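Local structure of periplasmic binding protein/LacI transcriptional regulator (Brachyspira murdochii, 4KQC) at residues R114-F125 against E159-A169; K140-N150 against K178-Q189. The protein probably binds a carbohydrate as the periplasmic solute-binding component of a bacterial ABC transporter. One frame throughout, in Å; residues are numbered along the deposited sequence. Where two conformers were deposited one is given.

Interaction 1 (R114-F125 against E159-A169)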
loop_
_atom_site.group_PDB
_atom_site.type_symbol
_atom_site.label_atom_id
_atom_site.label_comp_id
_atom_site.label_asym_id
_atom_site.label_seq_id
_atom_site.Cartn_x
_atom_site.Cartn_y
_atom_site.Cartn_z
ATOM N N ARG A 114 2.752 0.034 -8.478
ATOM C CA ARG A 114 3.124 -0.991 -9.422
ATOM C C ARG A 114 4.609 -1.393 -9.277
ATOM O O ARG A 114 4.946 -2.586 -9.231
ATOM C CB ARG A 114 2.830 -0.588 -10.868
ATOM C CG ARG A 114 1.338 -0.612 -11.150
ATOM C CD ARG A 114 1.015 0.123 -12.444
ATOM N NE ARG A 114 -0.405 -0.057 -12.786
ATOM C CZ ARG A 114 -1.421 0.601 -12.193
ATOM N NH1 ARG A 114 -1.223 1.556 -11.276
ATOM N NH2 ARG A 114 -2.653 0.309 -12.564
ATOM N N ALA A 115 5.461 -0.380 -9.072
ATOM C CA ALA A 115 6.879 -0.614 -8.849
ATOM C C ALA A 115 7.173 -1.308 -7.561
ATOM O O ALA A 115 8.027 -2.170 -7.534
ATOM C CB ALA A 115 7.595 0.717 -8.861
ATOM N N ALA A 116 6.450 -0.986 -6.504
ATOM C CA ALA A 116 6.665 -1.625 -5.222
ATOM C C ALA A 116 6.270 -3.101 -5.321
ATOM O O ALA A 116 6.942 -4.003 -4.805
ATOM C CB ALA A 116 5.871 -0.929 -4.186
ATOM N N ALA A 117 5.144 -3.351 -5.983
ATOM C CA ALA A 117 4.658 -4.705 -6.161
ATOM C C ALA A 117 5.565 -5.554 -7.043
ATOM O O ALA A 117 5.638 -6.770 -6.870
ATOM C CB ALA A 117 3.228 -4.654 -6.710
ATOM N N ALA A 118 6.214 -4.916 -7.999
ATOM C CA ALA A 118 7.195 -5.566 -8.827
ATOM C C ALA A 118 8.376 -6.026 -8.015
ATOM O O ALA A 118 8.970 -7.039 -8.376
ATOM C CB ALA A 118 7.611 -4.682 -9.980
ATOM N N ILE A 119 8.753 -5.321 -6.939
ATOM C CA ILE A 119 9.859 -5.772 -6.083
ATOM C C ILE A 119 9.438 -7.130 -5.498
ATOM O O ILE A 119 10.224 -8.086 -5.444
ATOM C CB ILE A 119 10.180 -4.773 -4.933
ATOM C CG1 ILE A 119 10.649 -3.413 -5.477
ATOM C CG2 ILE A 119 11.119 -5.441 -3.936
ATOM C CD1 ILE A 119 10.676 -2.324 -4.435
ATOM N N VAL A 120 8.177 -7.220 -5.066
ATOM C CA VAL A 120 7.722 -8.438 -4.435
ATOM C C VAL A 120 7.750 -9.557 -5.500
ATOM O O VAL A 120 8.139 -10.666 -5.199
ATOM C CB VAL A 120 6.311 -8.275 -3.788
ATOM C CG1 VAL A 120 5.863 -9.577 -3.130
ATOM C CG2 VAL A 120 6.352 -7.181 -2.711
ATOM N N ALA A 121 7.345 -9.268 -6.743
ATOM C CA ALA A 121 7.404 -10.287 -7.807
ATOM C C ALA A 121 8.833 -10.744 -8.019
ATOM O O ALA A 121 9.067 -11.957 -8.142
ATOM C CB ALA A 121 6.843 -9.727 -9.111
ATOM N N ASP A 122 9.754 -9.813 -8.005
ATOM C CA ASP A 122 11.202 -10.216 -8.210
ATOM C C ASP A 122 11.638 -11.215 -7.120
ATOM O O ASP A 122 12.243 -12.274 -7.412
ATOM C CB ASP A 122 12.151 -9.007 -8.135
ATOM C CG ASP A 122 11.953 -7.997 -9.239
ATOM O OD1 ASP A 122 11.498 -8.324 -10.342
ATOM O OD2 ASP A 122 12.251 -6.796 -8.974
ATOM N N LYS A 123 11.318 -10.904 -5.877
ATOM C CA LYS A 123 11.676 -11.756 -4.750
ATOM C C LYS A 123 10.935 -13.086 -4.805
ATOM O O LYS A 123 11.512 -14.136 -4.457
ATOM C CB LYS A 123 11.366 -11.033 -3.433
ATOM C CG LYS A 123 12.150 -9.778 -3.198
ATOM C CD LYS A 123 13.618 -10.067 -3.008
ATOM C CE LYS A 123 14.292 -8.709 -2.780
ATOM N NZ LYS A 123 15.743 -8.893 -2.563
HETATM N N MSE A 124 9.639 -13.067 -5.156
HETATM C CA MSE A 124 8.891 -14.311 -5.245
HETATM C C MSE A 124 9.404 -15.227 -6.331
HETATM O O MSE A 124 9.454 -16.449 -6.147
HETATM C CB MSE A 124 7.392 -14.012 -5.482
HETATM C CG MSE A 124 6.511 -15.268 -5.562
HETATM SE SE MSE A 124 6.008 -15.915 -3.778
HETATM C CE MSE A 124 4.825 -14.420 -3.115
ATOM N N PHE A 125 9.734 -14.642 -7.468
ATOM C CA PHE A 125 10.286 -15.415 -8.637
ATOM C C PHE A 125 11.591 -16.032 -8.246
ATOM O O PHE A 125 11.786 -17.227 -8.429
ATOM C CB PHE A 125 10.462 -14.551 -9.863
ATOM C CG PHE A 125 10.909 -15.340 -11.034
ATOM C CD1 PHE A 125 10.039 -16.313 -11.583
ATOM C CD2 PHE A 125 12.190 -15.238 -11.498
ATOM C CE1 PHE A 125 10.427 -17.119 -12.606
ATOM C CE2 PHE A 125 12.559 -16.008 -12.581
ATOM C CZ PHE A 125 11.686 -16.938 -13.100
ATOM N N GLU A 159 -1.626 -5.580 -10.219
ATOM C CA GLU A 159 -1.138 -5.520 -11.625
ATOM C C GLU A 159 0.377 -5.447 -11.626
ATOM O O GLU A 159 1.025 -6.069 -12.460
ATOM C CB GLU A 159 -1.700 -4.326 -12.417
ATOM C CG GLU A 159 -3.070 -4.539 -13.104
ATOM C CD GLU A 159 -3.541 -3.394 -14.048
ATOM O OE1 GLU A 159 -2.921 -2.293 -14.146
ATOM O OE2 GLU A 159 -4.593 -3.591 -14.676
ATOM N N GLY A 160 0.944 -4.637 -10.727
ATOM C CA GLY A 160 2.423 -4.478 -10.678
ATOM C C GLY A 160 3.145 -5.813 -10.489
ATOM O O GLY A 160 4.201 -6.081 -11.109
ATOM N N PHE A 161 2.635 -6.621 -9.567
ATOM C CA PHE A 161 3.124 -7.948 -9.281
ATOM C C PHE A 161 2.889 -8.865 -10.502
ATOM O O PHE A 161 3.757 -9.564 -10.971
ATOM C CB PHE A 161 2.431 -8.497 -8.002
ATOM C CG PHE A 161 2.892 -9.898 -7.645
ATOM C CD1 PHE A 161 2.299 -10.989 -8.232
ATOM C CD2 PHE A 161 3.935 -10.111 -6.748
ATOM C CE1 PHE A 161 2.741 -12.264 -7.989
ATOM C CE2 PHE A 161 4.331 -11.396 -6.443
ATOM C CZ PHE A 161 3.785 -12.452 -7.077
ATOM N N VAL A 162 1.639 -8.920 -10.981
ATOM C CA VAL A 162 1.306 -9.819 -12.068
ATOM C C VAL A 162 2.197 -9.560 -13.293
ATOM O O VAL A 162 2.714 -10.497 -13.904
ATOM C CB VAL A 162 -0.216 -9.709 -12.398
ATOM C CG1 VAL A 162 -0.566 -10.456 -13.661
ATOM C CG2 VAL A 162 -0.976 -10.295 -11.250
ATOM N N LYS A 163 2.315 -8.276 -13.682
ATOM C CA LYS A 163 3.078 -7.868 -14.881
ATOM C C LYS A 163 4.520 -8.312 -14.717
ATOM O O LYS A 163 5.083 -8.969 -15.595
ATOM C CB LYS A 163 3.004 -6.339 -15.133
ATOM C CG LYS A 163 3.672 -5.824 -16.419
ATOM C CD LYS A 163 2.704 -5.749 -17.613
ATOM C CE LYS A 163 3.385 -5.360 -18.941
ATOM N NZ LYS A 163 3.807 -3.925 -19.023
ATOM N N ARG A 164 5.126 -7.994 -13.581
ATOM C CA ARG A 164 6.544 -8.318 -13.423
ATOM C C ARG A 164 6.755 -9.834 -13.311
ATOM O O ARG A 164 7.696 -10.390 -13.901
ATOM C CB ARG A 164 7.143 -7.607 -12.223
ATOM C CG ARG A 164 8.619 -7.885 -11.982
ATOM C CD ARG A 164 9.461 -7.389 -13.132
ATOM N NE ARG A 164 10.884 -7.459 -12.818
ATOM C CZ ARG A 164 11.889 -7.370 -13.690
ATOM N NH1 ARG A 164 11.675 -7.125 -14.988
ATOM N NH2 ARG A 164 13.133 -7.507 -13.254
ATOM N N PHE A 165 5.966 -10.506 -12.523
ATOM C CA PHE A 165 6.080 -11.991 -12.393
ATOM C C PHE A 165 5.915 -12.730 -13.726
ATOM O O PHE A 165 6.690 -13.658 -14.054
ATOM C CB PHE A 165 5.078 -12.570 -11.381
ATOM C CG PHE A 165 5.432 -13.949 -10.947
ATOM C CD1 PHE A 165 5.013 -15.049 -11.651
ATOM C CD2 PHE A 165 6.188 -14.144 -9.816
ATOM C CE1 PHE A 165 5.372 -16.317 -11.264
ATOM C CE2 PHE A 165 6.509 -15.392 -9.388
ATOM C CZ PHE A 165 6.084 -16.484 -10.095
ATOM N N THR A 166 4.998 -12.236 -14.549
ATOM C CA THR A 166 4.740 -12.830 -15.860
ATOM C C THR A 166 5.935 -12.599 -16.739
ATOM O O THR A 166 6.338 -13.500 -17.501
ATOM C CB THR A 166 3.414 -12.232 -16.394
ATOM O OG1 THR A 166 2.353 -12.729 -15.569
ATOM C CG2 THR A 166 3.146 -12.619 -17.821
ATOM N N GLU A 167 6.503 -11.415 -16.709
ATOM C CA GLU A 167 7.678 -11.093 -17.508
ATOM C C GLU A 167 8.833 -12.032 -17.129
ATOM O O GLU A 167 9.515 -12.602 -17.999
ATOM C CB GLU A 167 8.028 -9.599 -17.334
ATOM C CG GLU A 167 9.327 -9.179 -17.980
ATOM C CD GLU A 167 9.799 -7.763 -17.644
ATOM O OE1 GLU A 167 9.315 -7.130 -16.681
ATOM O OE2 GLU A 167 10.695 -7.294 -18.377
ATOM N N LEU A 168 9.066 -12.194 -15.833
ATOM C CA LEU A 168 10.212 -13.013 -15.426
ATOM C C LEU A 168 9.972 -14.493 -15.756
ATOM O O LEU A 168 10.840 -15.174 -16.259
ATOM C CB LEU A 168 10.484 -12.866 -13.921
ATOM C CG LEU A 168 10.880 -11.449 -13.454
ATOM C CD1 LEU A 168 10.870 -11.348 -11.956
ATOM C CD2 LEU A 168 12.231 -11.059 -14.024
ATOM N N ALA A 169 8.788 -14.995 -15.416
ATOM C CA ALA A 169 8.464 -16.397 -15.524
ATOM C C ALA A 169 8.284 -16.789 -17.023
ATOM O O ALA A 169 8.592 -17.919 -17.428
ATOM C CB ALA A 169 7.204 -16.724 -14.707
#
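F125 and F165 meet edge to face: the rim of the F125 ring points at the face of F165, with centroids 5.8 Å apart and planes at 84°. L168 lies over one face of F125, its CB 3.9 Å from the ring centroid, while F125 CE1 runs against A169. CG of F125 is anti to the backbone N (chi1 -176°), which swings the ring across to helix 159-169. With F125 cut back to an alanine, L168 CB and the face of F165 would probably lose their aromatic partner and a gap open beside A169. F161 enters as a knob among A117, V120, A121 and M124, with A121 CB over its ring face and M124 CB at its edge. G160, without a side chain, lets the helices come close enough for a CA-H...O contact from its CA to R114 O (3.5 Å). Salt bridges, each resting on one of two conformers, flank the apolar seam. D122 OD1 takes R164 NE with its syn lone pair at 2.7 Å, almost in the guanidinium plane, while R164 NH1 grips E167 and L168 CD2 covers one guanidinium face. R114 NH2 approaches E159 OE1 from above the carboxylate plane (3.1 Å). The helices, crossing at -45°, pack on one sheet: V120 and M124 reach strand 246-250, F161 stacks on Y210 of strand 208-211, and V162 and T166 cover strand 179-184.

Interaction 2 (K140-N150 against K178-Q189). With NO3 (nitrate ion), chain C.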
loop_
_atom_site.group_PDB
_atom_site.type_symbol
_atom_site.label_atom_id
_atom_site.label_comp_id
_atom_site.label_asym_id
_atom_site.label_seq_id
_atom_site.Cartn_x
_atom_site.Cartn_y
_atom_site.Cartn_z
ATOM N N LYS A 140 -0.206 -26.840 -13.328
ATOM C CA LYS A 140 0.640 -25.651 -13.189
ATOM C C LYS A 140 0.864 -25.327 -11.729
ATOM O O LYS A 140 -0.046 -25.539 -10.892
ATOM C CB LYS A 140 -0.003 -24.496 -13.882
ATOM C CG LYS A 140 -0.135 -24.679 -15.385
ATOM C CD LYS A 140 -0.729 -23.476 -16.028
ATOM C CE LYS A 140 -0.810 -23.736 -17.534
ATOM N NZ LYS A 140 -1.052 -22.452 -18.220
ATOM N N ALA A 141 2.047 -24.826 -11.391
ATOM C CA ALA A 141 2.279 -24.207 -10.077
ATOM C C ALA A 141 1.400 -22.992 -9.916
ATOM O O ALA A 141 1.328 -22.120 -10.803
ATOM C CB ALA A 141 3.726 -23.768 -9.935
ATOM N N LYS A 142 0.816 -22.835 -8.730
ATOM C CA LYS A 142 -0.078 -21.718 -8.458
ATOM C C LYS A 142 0.530 -20.715 -7.494
ATOM O O LYS A 142 1.105 -21.104 -6.497
ATOM C CB LYS A 142 -1.393 -22.240 -7.870
ATOM C CG LYS A 142 -2.060 -23.349 -8.669
ATOM C CD LYS A 142 -2.356 -22.889 -10.092
ATOM C CE LYS A 142 -3.458 -23.721 -10.729
ATOM N NZ LYS A 142 -3.056 -25.138 -10.911
ATOM N N ILE A 143 0.409 -19.449 -7.831
ATOM C CA ILE A 143 0.736 -18.343 -6.944
ATOM C C ILE A 143 -0.521 -17.466 -6.767
ATOM O O ILE A 143 -1.121 -17.005 -7.751
ATOM C CB ILE A 143 1.888 -17.506 -7.479
ATOM C CG1 ILE A 143 3.175 -18.376 -7.619
ATOM C CG2 ILE A 143 2.136 -16.317 -6.568
ATOM C CD1 ILE A 143 3.452 -18.926 -9.008
ATOM N N ALA A 144 -0.951 -17.292 -5.535
ATOM C CA ALA A 144 -2.149 -16.512 -5.242
ATOM C C ALA A 144 -1.787 -15.070 -4.996
ATOM O O ALA A 144 -0.766 -14.773 -4.318
ATOM C CB ALA A 144 -2.806 -17.075 -4.023
ATOM N N VAL A 145 -2.577 -14.170 -5.539
ATOM C CA VAL A 145 -2.405 -12.734 -5.313
ATOM C C VAL A 145 -3.675 -12.272 -4.567
ATOM O O VAL A 145 -4.727 -12.269 -5.162
ATOM C CB VAL A 145 -2.252 -12.013 -6.651
ATOM C CG1 VAL A 145 -2.333 -10.470 -6.486
ATOM C CG2 VAL A 145 -0.975 -12.473 -7.367
ATOM N N LEU A 146 -3.563 -11.842 -3.316
ATOM C CA LEU A 146 -4.716 -11.334 -2.588
ATOM C C LEU A 146 -4.707 -9.847 -2.818
ATOM O O LEU A 146 -3.876 -9.113 -2.243
ATOM C CB LEU A 146 -4.621 -11.675 -1.099
ATOM C CG LEU A 146 -5.129 -13.072 -0.718
ATOM C CD1 LEU A 146 -6.651 -13.078 -0.616
ATOM C CD2 LEU A 146 -4.661 -14.168 -1.659
ATOM N N GLN A 147 -5.598 -9.432 -3.706
ATOM C CA GLN A 147 -5.733 -8.045 -4.112
ATOM C C GLN A 147 -6.721 -7.345 -3.219
ATOM O O GLN A 147 -7.813 -7.858 -3.071
ATOM C CB GLN A 147 -6.237 -8.048 -5.565
ATOM C CG GLN A 147 -6.717 -6.689 -6.046
ATOM C CD GLN A 147 -7.129 -6.676 -7.505
ATOM O OE1 GLN A 147 -6.759 -7.564 -8.266
ATOM N NE2 GLN A 147 -7.901 -5.683 -7.895
ATOM N N LEU A 148 -6.325 -6.243 -2.575
ATOM C CA LEU A 148 -7.142 -5.717 -1.437
ATOM C C LEU A 148 -8.530 -5.238 -1.824
ATOM O O LEU A 148 -9.478 -5.343 -1.030
ATOM C CB LEU A 148 -6.364 -4.627 -0.651
ATOM C CG LEU A 148 -5.989 -3.409 -1.516
ATOM C CD1 LEU A 148 -6.708 -2.192 -0.993
ATOM C CD2 LEU A 148 -4.524 -3.118 -1.652
ATOM N N ASP A 149 -8.675 -4.689 -3.013
ATOM C CA ASP A 149 -9.965 -4.133 -3.487
ATOM C C ASP A 149 -9.862 -3.826 -4.966
ATOM O O ASP A 149 -8.816 -4.100 -5.595
ATOM C CB ASP A 149 -10.402 -2.924 -2.671
ATOM C CG ASP A 149 -9.584 -1.675 -2.896
ATOM O OD1 ASP A 149 -8.711 -1.555 -3.807
ATOM O OD2 ASP A 149 -9.826 -0.741 -2.070
ATOM N N ASN A 150 -10.929 -3.291 -5.516
ATOM C CA ASN A 150 -10.992 -2.848 -6.926
ATOM C C ASN A 150 -10.839 -1.337 -7.140
ATOM O O ASN A 150 -11.393 -0.794 -8.103
ATOM C CB ASN A 150 -12.288 -3.367 -7.558
ATOM C CG ASN A 150 -12.266 -4.849 -7.777
ATOM O OD1 ASN A 150 -11.426 -5.334 -8.538
ATOM N ND2 ASN A 150 -13.110 -5.571 -7.112
ATOM N N LYS A 178 4.354 -23.098 -16.963
ATOM C CA LYS A 178 4.202 -24.028 -15.853
ATOM C C LYS A 178 3.584 -23.376 -14.642
ATOM O O LYS A 178 3.634 -23.958 -13.591
ATOM C CB LYS A 178 5.565 -24.567 -15.436
ATOM C CG LYS A 178 6.260 -25.423 -16.491
ATOM C CD LYS A 178 7.660 -25.825 -16.058
ATOM C CE LYS A 178 8.273 -26.738 -17.069
ATOM N NZ LYS A 178 9.670 -27.042 -16.592
ATOM N N TYR A 179 3.065 -22.166 -14.778
ATOM C CA TYR A 179 2.602 -21.435 -13.624
ATOM C C TYR A 179 1.297 -20.778 -13.941
ATOM O O TYR A 179 0.967 -20.460 -15.117
ATOM C CB TYR A 179 3.647 -20.405 -13.147
ATOM C CG TYR A 179 3.700 -19.204 -14.042
ATOM C CD1 TYR A 179 4.484 -19.210 -15.200
ATOM C CD2 TYR A 179 2.962 -18.079 -13.788
ATOM C CE1 TYR A 179 4.470 -18.150 -16.102
ATOM C CE2 TYR A 179 2.979 -16.992 -14.657
ATOM C CZ TYR A 179 3.727 -17.025 -15.796
ATOM O OH TYR A 179 3.726 -15.994 -16.687
ATOM N N ALA A 180 0.507 -20.507 -12.903
ATOM C CA ALA A 180 -0.710 -19.671 -13.016
ATOM C C ALA A 180 -0.855 -18.754 -11.818
ATOM O O ALA A 180 -0.663 -19.184 -10.686
ATOM C CB ALA A 180 -1.937 -20.541 -13.081
ATOM N N LEU A 181 -1.164 -17.501 -12.068
ATOM C CA LEU A 181 -1.353 -16.540 -11.025
ATOM C C LEU A 181 -2.875 -16.507 -10.755
ATOM O O LEU A 181 -3.670 -16.406 -11.701
ATOM C CB LEU A 181 -0.849 -15.164 -11.448
ATOM C CG LEU A 181 0.638 -15.053 -11.761
ATOM C CD1 LEU A 181 1.031 -13.729 -12.420
ATOM C CD2 LEU A 181 1.418 -15.295 -10.497
ATOM N N GLN A 182 -3.281 -16.606 -9.508
ATOM C CA GLN A 182 -4.671 -16.615 -9.128
ATOM C C GLN A 182 -4.937 -15.303 -8.385
ATOM O O GLN A 182 -4.497 -15.156 -7.266
ATOM C CB GLN A 182 -4.933 -17.795 -8.227
ATOM C CG GLN A 182 -4.624 -19.094 -8.904
ATOM C CD GLN A 182 -4.927 -20.269 -7.994
ATOM O OE1 GLN A 182 -4.696 -20.207 -6.780
ATOM N NE2 GLN A 182 -5.454 -21.342 -8.577
ATOM N N VAL A 183 -5.642 -14.386 -9.023
ATOM C CA VAL A 183 -5.872 -13.060 -8.476
ATOM C C VAL A 183 -7.238 -13.127 -7.754
ATOM O O VAL A 183 -8.272 -13.449 -8.374
ATOM C CB VAL A 183 -5.792 -11.942 -9.544
ATOM C CG1 VAL A 183 -5.991 -10.586 -8.877
ATOM C CG2 VAL A 183 -4.426 -12.038 -10.237
ATOM N N ILE A 184 -7.221 -12.918 -6.445
ATOM C CA ILE A 184 -8.405 -13.077 -5.600
ATOM C C ILE A 184 -8.646 -11.755 -4.878
ATOM O O ILE A 184 -7.754 -11.203 -4.202
ATOM C CB ILE A 184 -8.121 -14.183 -4.554
ATOM C CG1 ILE A 184 -7.876 -15.509 -5.241
ATOM C CG2 ILE A 184 -9.265 -14.292 -3.560
ATOM C CD1 ILE A 184 -6.995 -16.448 -4.450
ATOM N N VAL A 185 -9.865 -11.238 -4.962
ATOM C CA VAL A 185 -10.248 -10.033 -4.229
ATOM C C VAL A 185 -11.298 -10.450 -3.190
ATOM O O VAL A 185 -12.393 -10.874 -3.554
ATOM C CB VAL A 185 -10.884 -8.995 -5.169
ATOM C CG1 VAL A 185 -11.312 -7.740 -4.372
ATOM C CG2 VAL A 185 -9.982 -8.639 -6.339
ATOM N N PRO A 186 -10.997 -10.270 -1.906
ATOM C CA PRO A 186 -12.038 -10.608 -0.946
ATOM C C PRO A 186 -13.198 -9.629 -1.038
ATOM O O PRO A 186 -13.027 -8.472 -1.418
ATOM C CB PRO A 186 -11.333 -10.542 0.406
ATOM C CG PRO A 186 -9.884 -10.721 0.063
ATOM C CD PRO A 186 -9.743 -9.932 -1.252
ATOM N N THR A 187 -14.382 -10.058 -0.611
ATOM C CA THR A 187 -15.584 -9.233 -0.825
ATOM C C THR A 187 -15.542 -7.952 -0.008
ATOM O O THR A 187 -16.106 -6.940 -0.403
ATOM C CB THR A 187 -16.878 -10.049 -0.623
ATOM O OG1 THR A 187 -18.020 -9.261 -1.052
ATOM C CG2 THR A 187 -17.033 -10.520 0.825
ATOM N N THR A 188 -14.829 -7.991 1.119
ATOM C CA THR A 188 -14.441 -6.778 1.855
ATOM C C THR A 188 -13.050 -6.969 2.428
ATOM O O THR A 188 -12.481 -8.088 2.365
ATOM C CB THR A 188 -15.384 -6.461 3.078
ATOM O OG1 THR A 188 -15.176 -7.427 4.133
ATOM C CG2 THR A 188 -16.861 -6.402 2.724
ATOM N N GLN A 189 -12.508 -5.934 3.065
ATOM C CA GLN A 189 -11.213 -6.065 3.750
ATOM C C GLN A 189 -11.384 -6.458 5.220
ATOM O O GLN A 189 -10.470 -6.287 5.996
ATOM C CB GLN A 189 -10.436 -4.759 3.614
ATOM C CG GLN A 189 -10.003 -4.456 2.142
ATOM C CD GLN A 189 -9.042 -3.310 2.083
ATOM O OE1 GLN A 189 -7.941 -3.388 2.667
ATOM N NE2 GLN A 189 -9.456 -2.207 1.459
HETATM N N NO3 C . -13.960 -8.947 -7.387
HETATM O O1 NO3 C . -14.352 -10.111 -7.381
HETATM O O2 NO3 C . -14.205 -8.159 -6.313
HETATM O O3 NO3 C . -13.218 -8.452 -8.454
HETATM O O HOH W 1 -12.234 -5.943 -1.058
#
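A141 and K178 begin a run of seven backbone hydrogen bonds that joins strands 141-146 and 179-184 in parallel. A141, I143, V145 and Q147 give their N-H to the carbonyls of K178, A180, Q182 and I184, and the carbonyls of A141, I143 and V145 receive A180, Q182 and I184. The bonds are straighter within the pair, up to 175° at I184 N to V145 O, and more bent at both ends, 144° at A141 N to K178 O. CA-H...O contacts run between them, the shortest from Y179 CA to A141 O (3.2 Å).

Apolar packing divides between the two faces; for I143, K142 and L146 it holds for one of two conformers. I143 and L181 lie side by side, CB of I143 3.8 Å from CD2 of L181, on the face that also carries V145 and V183. On the other, L146 CD1 lies beside I184 CG2 and crosses the ring of P186, while the aliphatic part of K142 meets A180 CB and the amide of Q182.

Polar side chains act mainly beyond the strand ends. Q147 is extended, with CG anti to its backbone N (chi1 167°), and crosses V185, whose CG2 sits against Q147 CG and CD; the bond from Q147 NE2 to D149 O (2.9 Å) fixes the turn of the amide. L148 and Q189 run alongside each other, Q189 OE1 being held by N213. A water donates to both L148 O and P186 O. N150 ND2 binds a nitrate ion, probably from the crystallisation liquor, at O2 (2.9 Å) and O3, with V185 CG1 against the same ion.

The chemistry is thus divided: main-chain bonds set the parallel register, aliphatic groups fill both faces, and one water bridges the loops after the strands, while the Q147 amide braces its own loop.

Overall arrangement
Interactions 1 and 2 belong to one domain of the periplasmic binding protein fold, their centres about 13 Å apart. Their segments alternate along the chain: helix 113-133, strand 141-146, helix 152-171, strand 179-184. The last three form a beta-alpha-beta unit, so helix 152-171, the second helix of interaction 1, is the crossover between the strands of interaction 2. The layers touch directly, A169 and T166 against Y179, T166 against L181, and F161 against V145. Strand 179-184 is the outermost strand at one side of the mixed sheet, with 141-146 next to it. Interaction 1 therefore joins the two helices over this sheet, and interaction 2 builds its edge.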